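Local structure of PUA domain-containing protein (3D79) at residues V119-G124 with V153-N158; D112-G117 with R159-K164. The protein is of unknown function but carries a PUA domain, a module commonly associated with RNA binding, and so may bind RNA. All coordinates share one frame; numbering follows the deposited sequence.

Contact 1 (V119-G124 with V153-N158); sequences VDADEG and VMKEKN
E123 and D120 bring two flat carboxylates to K155, and each meets the lysine through one oxygen. The contact belongs to the PUA domain, where helix 151-156 packs beside strand 118-121; V119 and D120 both face V98 in a classic beta bulge. E123 OE2 receives K155 NZ at 2.7 Å on its anti lone pair, on the side away from OE1; OE1 makes a weak, long ion pair with K152. The carboxylate of D120 is shared: OD2 forms a salt bridge with R96, while OD1 has K155 CE 3.6 Å away and takes a 2.8 Å hydrogen bond from a water. That water in turn accepts from K155 NZ, linking two charged atoms that do not touch directly. A lysine suits this exposed edge of the helix because its long chain can run alongside D120 and past A121 before its amino group meets E123, with D120 nearby. Its CG and CD pass beside the backbone of A121, with CD 3.5 Å from A121 O, and a bend at chi3 (73°) turns CE toward D120. Beneath this charged layer, A121 CB meets M154 CB at 3.9 Å and M154 SD at 4.0 Å. Alanine is small enough to let the helix approach closely, and methionine is long and apolar enough to continue to V97. A121 N is buried here with no hydrogen-bonding partner. Just beyond the strand, D122 closes an Asx turn: G124 N binds D122 OD1 at 2.9 Å, reaching it from above the carboxylate plane, 73° out of it.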
loop_
_atom_site.group_PDB
_atom_site.type_symbol
_atom_site.label_atom_id
_atom_site.label_comp_id
_atom_site.label_asym_id
_atom_site.label_seq_id
_atom_site.Cartn_x
_atom_site.Cartn_y
_atom_site.Cartn_z
ATOM N N VAL A 119 -3.223 -11.621 -11.892
ATOM C CA VAL A 119 -3.833 -12.946 -11.709
ATOM C C VAL A 119 -5.032 -12.929 -10.748
ATOM O O VAL A 119 -5.860 -13.848 -10.757
ATOM C CB VAL A 119 -2.797 -14.015 -11.276
ATOM C CG1 VAL A 119 -1.751 -14.221 -12.367
ATOM C CG2 VAL A 119 -2.138 -13.656 -9.958
ATOM N N ASP A 120 -5.114 -11.891 -9.917
ATOM C CA ASP A 120 -6.236 -11.720 -8.995
ATOM C C ASP A 120 -6.236 -10.288 -8.491
ATOM O O ASP A 120 -5.207 -9.621 -8.515
ATOM C CB ASP A 120 -6.114 -12.682 -7.802
ATOM C CG ASP A 120 -7.354 -12.694 -6.925
ATOM O OD1 ASP A 120 -8.465 -12.494 -7.458
ATOM O OD2 ASP A 120 -7.214 -12.902 -5.692
ATOM N N ALA A 121 -7.402 -9.830 -8.048
ATOM C CA ALA A 121 -7.559 -8.506 -7.463
ATOM C C ALA A 121 -8.774 -8.522 -6.552
ATOM O O ALA A 121 -9.703 -9.302 -6.759
ATOM C CB ALA A 121 -7.718 -7.442 -8.563
ATOM N N ASP A 122 -8.752 -7.679 -5.530
ATOM C CA ASP A 122 -9.904 -7.508 -4.657
ATOM C C ASP A 122 -11.050 -6.881 -5.447
ATOM O O ASP A 122 -10.928 -5.765 -5.940
ATOM C CB ASP A 122 -9.511 -6.630 -3.466
ATOM C CG ASP A 122 -10.692 -6.253 -2.589
ATOM O OD1 ASP A 122 -11.733 -6.948 -2.627
ATOM O OD2 ASP A 122 -10.560 -5.258 -1.853
ATOM N N GLU A 123 -12.163 -7.602 -5.568
ATOM C CA GLU A 123 -13.314 -7.091 -6.328
ATOM C C GLU A 123 -13.929 -5.833 -5.697
ATOM O O GLU A 123 -14.696 -5.115 -6.341
ATOM C CB GLU A 123 -14.359 -8.188 -6.537
ATOM C CG GLU A 123 -13.840 -9.355 -7.380
ATOM C CD GLU A 123 -14.920 -10.032 -8.207
ATOM O OE1 GLU A 123 -16.088 -9.581 -8.171
ATOM O OE2 GLU A 123 -14.592 -11.020 -8.903
ATOM N N GLY A 124 -13.556 -5.555 -4.449
ATOM C CA GLY A 124 -14.001 -4.349 -3.754
ATOM C C GLY A 124 -13.338 -3.074 -4.246
ATOM O O GLY A 124 -13.823 -1.974 -3.973
ATOM N N VAL A 153 -12.739 -5.359 -13.168
ATOM C CA VAL A 153 -12.184 -5.100 -14.496
ATOM C C VAL A 153 -10.737 -5.598 -14.588
ATOM O O VAL A 153 -10.331 -6.159 -15.610
ATOM C CB VAL A 153 -12.346 -3.609 -14.903
ATOM C CG1 VAL A 153 -11.525 -3.283 -16.144
ATOM C CG2 VAL A 153 -13.821 -3.296 -15.146
ATOM N N MET A 154 -9.977 -5.433 -13.502
ATOM C CA MET A 154 -8.611 -5.960 -13.425
ATOM C C MET A 154 -8.547 -7.469 -13.666
ATOM O O MET A 154 -7.605 -7.957 -14.290
ATOM C CB MET A 154 -7.971 -5.646 -12.068
ATOM C CG MET A 154 -7.660 -4.185 -11.821
ATOM S SD MET A 154 -6.697 -4.034 -10.301
ATOM C CE MET A 154 -6.739 -2.257 -10.044
ATOM N N LYS A 155 -9.540 -8.199 -13.158
ATOM C CA LYS A 155 -9.599 -9.651 -13.326
ATOM C C LYS A 155 -10.051 -10.086 -14.724
ATOM O O LYS A 155 -9.671 -11.158 -15.199
ATOM C CB LYS A 155 -10.513 -10.267 -12.259
ATOM C CG LYS A 155 -9.938 -10.173 -10.849
ATOM C CD LYS A 155 -10.963 -10.578 -9.788
ATOM C CE LYS A 155 -11.199 -12.079 -9.788
ATOM N NZ LYS A 155 -12.336 -12.454 -8.892
ATOM N N GLU A 156 -10.857 -9.244 -15.363
ATOM C CA GLU A 156 -11.485 -9.532 -16.655
ATOM C C GLU A 156 -10.593 -9.186 -17.849
ATOM O O GLU A 156 -10.578 -9.905 -18.856
ATOM C CB GLU A 156 -12.803 -8.758 -16.756
ATOM C CG GLU A 156 -13.546 -8.871 -18.096
ATOM C CD GLU A 156 -14.264 -10.207 -18.304
ATOM O OE1 GLU A 156 -14.498 -10.948 -17.319
ATOM O OE2 GLU A 156 -14.599 -10.513 -19.472
ATOM N N LYS A 157 -9.868 -8.078 -17.735
ATOM C CA LYS A 157 -9.096 -7.549 -18.861
ATOM C C LYS A 157 -7.679 -8.092 -18.916
ATOM O O LYS A 157 -7.029 -8.275 -17.886
ATOM C CB LYS A 157 -9.062 -6.017 -18.828
ATOM C CG LYS A 157 -10.426 -5.365 -18.975
ATOM C CD LYS A 157 -10.331 -3.983 -19.599
ATOM C CE LYS A 157 -10.713 -4.025 -21.075
ATOM N NZ LYS A 157 -12.197 -4.048 -21.279
ATOM N N ASN A 158 -7.208 -8.358 -20.132
ATOM C CA ASN A 158 -5.809 -8.714 -20.342
ATOM C C ASN A 158 -5.044 -7.600 -21.072
ATOM O O ASN A 158 -3.918 -7.814 -21.519
ATOM C CB ASN A 158 -5.692 -10.046 -21.100
ATOM C CG ASN A 158 -6.150 -9.942 -22.554
ATOM O OD1 ASN A 158 -7.142 -9.284 -22.863
ATOM N ND2 ASN A 158 -5.432 -10.616 -23.448
HETATM O O HOH W 1 -10.954 -12.104 -6.325
#

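Contact 2 (D112-G117 with R159-K164)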
loop_
_atom_site.group_PDB
_atom_site.type_symbol
_atom_site.label_atom_id
_atom_site.label_comp_id
_atom_site.label_asym_id
_atom_site.label_seq_id
_atom_site.Cartn_x
_atom_site.Cartn_y
_atom_site.Cartn_z
ATOM N N ASP A 112 4.470 0.671 -14.200
ATOM C CA ASP A 112 3.122 0.566 -13.664
ATOM C C ASP A 112 2.605 -0.855 -13.871
ATOM O O ASP A 112 3.211 -1.634 -14.605
ATOM C CB ASP A 112 2.204 1.600 -14.313
ATOM C CG ASP A 112 2.543 3.020 -13.876
ATOM O OD1 ASP A 112 2.892 3.209 -12.691
ATOM O OD2 ASP A 112 2.471 3.945 -14.714
ATOM N N VAL A 113 1.510 -1.199 -13.206
ATOM C CA VAL A 113 0.961 -2.555 -13.346
ATOM C C VAL A 113 0.032 -2.634 -14.546
ATOM O O VAL A 113 -0.938 -1.879 -14.643
ATOM C CB VAL A 113 0.229 -3.035 -12.078
ATOM C CG1 VAL A 113 -0.201 -4.501 -12.242
ATOM C CG2 VAL A 113 1.125 -2.883 -10.863
ATOM N N MET A 114 0.336 -3.559 -15.453
ATOM C CA MET A 114 -0.465 -3.758 -16.657
ATOM C C MET A 114 -1.427 -4.929 -16.469
ATOM O O MET A 114 -1.062 -5.938 -15.867
ATOM C CB MET A 114 0.446 -4.009 -17.862
ATOM C CG MET A 114 1.526 -2.930 -18.063
ATOM S SD MET A 114 0.835 -1.282 -18.300
ATOM C CE MET A 114 -0.046 -1.492 -19.843
ATOM N N ALA A 115 -2.642 -4.791 -16.998
ATOM C CA ALA A 115 -3.686 -5.813 -16.843
ATOM C C ALA A 115 -3.290 -7.254 -17.219
ATOM O O ALA A 115 -3.711 -8.187 -16.531
ATOM C CB ALA A 115 -4.967 -5.398 -17.564
ATOM N N PRO A 116 -2.509 -7.456 -18.308
ATOM C CA PRO A 116 -2.151 -8.851 -18.635
ATOM C C PRO A 116 -1.401 -9.628 -17.544
ATOM O O PRO A 116 -1.441 -10.862 -17.546
ATOM C CB PRO A 116 -1.286 -8.724 -19.897
ATOM C CG PRO A 116 -0.878 -7.286 -19.975
ATOM C CD PRO A 116 -1.981 -6.508 -19.311
ATOM N N GLY A 117 -0.749 -8.920 -16.624
ATOM C CA GLY A 117 0.055 -9.543 -15.565
ATOM C C GLY A 117 -0.683 -9.785 -14.260
ATOM O O GLY A 117 -0.102 -10.310 -13.309
ATOM N N ARG A 159 -5.665 -6.423 -21.177
ATOM C CA ARG A 159 -5.054 -5.241 -21.795
ATOM C C ARG A 159 -5.395 -3.978 -21.021
ATOM O O ARG A 159 -6.463 -3.888 -20.412
ATOM C CB ARG A 159 -5.527 -5.087 -23.244
ATOM C CG ARG A 159 -5.034 -6.186 -24.168
ATOM C CD ARG A 159 -5.614 -6.040 -25.558
ATOM N NE ARG A 159 -5.074 -4.877 -26.267
ATOM C CZ ARG A 159 -3.886 -4.840 -26.858
ATOM N NH1 ARG A 159 -3.081 -5.898 -26.835
ATOM N NH2 ARG A 159 -3.497 -3.727 -27.479
ATOM N N GLY A 160 -4.487 -3.004 -21.048
ATOM C CA GLY A 160 -4.702 -1.720 -20.380
ATOM C C GLY A 160 -3.857 -1.565 -19.130
ATOM O O GLY A 160 -3.439 -2.554 -18.532
ATOM N N LYS A 161 -3.582 -0.318 -18.747
ATOM C CA LYS A 161 -2.902 -0.051 -17.472
ATOM C C LYS A 161 -3.870 -0.167 -16.302
ATOM O O LYS A 161 -4.954 0.440 -16.306
ATOM C CB LYS A 161 -2.237 1.330 -17.447
ATOM C CG LYS A 161 -1.180 1.445 -16.327
ATOM C CD LYS A 161 -0.476 2.809 -16.275
ATOM C CE LYS A 161 0.506 2.996 -17.436
ATOM N NZ LYS A 161 1.428 1.847 -17.652
ATOM N N ALA A 162 -3.451 -0.924 -15.289
ATOM C CA ALA A 162 -4.312 -1.243 -14.157
ATOM C C ALA A 162 -4.017 -0.437 -12.899
ATOM O O ALA A 162 -4.940 -0.073 -12.166
ATOM C CB ALA A 162 -4.231 -2.721 -13.857
ATOM N N VAL A 163 -2.739 -0.181 -12.634
ATOM C CA VAL A 163 -2.343 0.532 -11.414
ATOM C C VAL A 163 -1.251 1.550 -11.698
ATOM O O VAL A 163 -0.219 1.206 -12.269
ATOM C CB VAL A 163 -1.825 -0.440 -10.316
ATOM C CG1 VAL A 163 -1.423 0.320 -9.048
ATOM C CG2 VAL A 163 -2.867 -1.510 -9.988
ATOM N N LYS A 164 -1.490 2.797 -11.291
ATOM C CA LYS A 164 -0.448 3.818 -11.280
ATOM C C LYS A 164 0.357 3.672 -9.995
ATOM O O LYS A 164 -0.142 3.994 -8.912
ATOM C CB LYS A 164 -1.060 5.229 -11.373
ATOM C CG LYS A 164 -0.029 6.349 -11.509
ATOM C CD LYS A 164 0.575 6.334 -12.917
ATOM C CE LYS A 164 1.871 7.094 -12.966
ATOM N NZ LYS A 164 2.659 6.729 -14.169
#
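D112 leans across onto strand 161-164, and every atom of its side chain finds company there. CB lies 3.2 Å from V163 O and 3.4 Å from K161 NZ. CG, anti to the carbonyl carbon (chi1 -70°), carries the carboxylate over the opposite strand, where OD1 accepts from V165 N. At the tip, OD2 receives K164 NZ at 2.8 Å on its syn lone pair, with K161 NZ at 3.8 Å in a longer salt bridge, so one aspartate serves two lysines whose chains are long enough to curl back to it. An alanine here would probably leave K164 and K161 without their shared counter-charge and V165 N without its side-chain acceptor. K161 NZ also lies 3.2 Å from M114 SD. Beside this network the backbones pair antiparallel through a classic beta bulge: V113 O accepts from both A162 N (2.8 Å) and V163 N (3.2 Å). A115 N then bonds G160 O, and G160 has a positive phi (107°) with an extended psi, at which a CB would jam against the preceding carbonyl. V113 and V163 lie side by side, branched residues filling the apolar interior, where V113 meets V99, I118 and V133 of neighbouring strands and V163 meets V97 and V131. Strand 161-165 lies between strands 113-114 and 141-147, antiparallel to both (K164 bonds I146 through the backbone), with helix 151-156 just before it in the chain.

Both contacts mix buried and exposed residues within the PUA domain, and contact 1 is nested along the chain inside the loop closed by contact 2. Contact 1 sets a helix against a strand, with side chains doing the work and 233 Å² buried. Contact 2 joins two strands, buries 495 Å² and relies largely on backbone hydrogen bonds. Each has an apolar inner layer and a charged outer one, but the charges are reversed: one lysine between acids in contact 1, one aspartate between lysines in contact 2. M154 ties them together, its CE lying 3.9 Å from V163 CG2, and N158 O of 153-158 packs against P116 CD of 112-117.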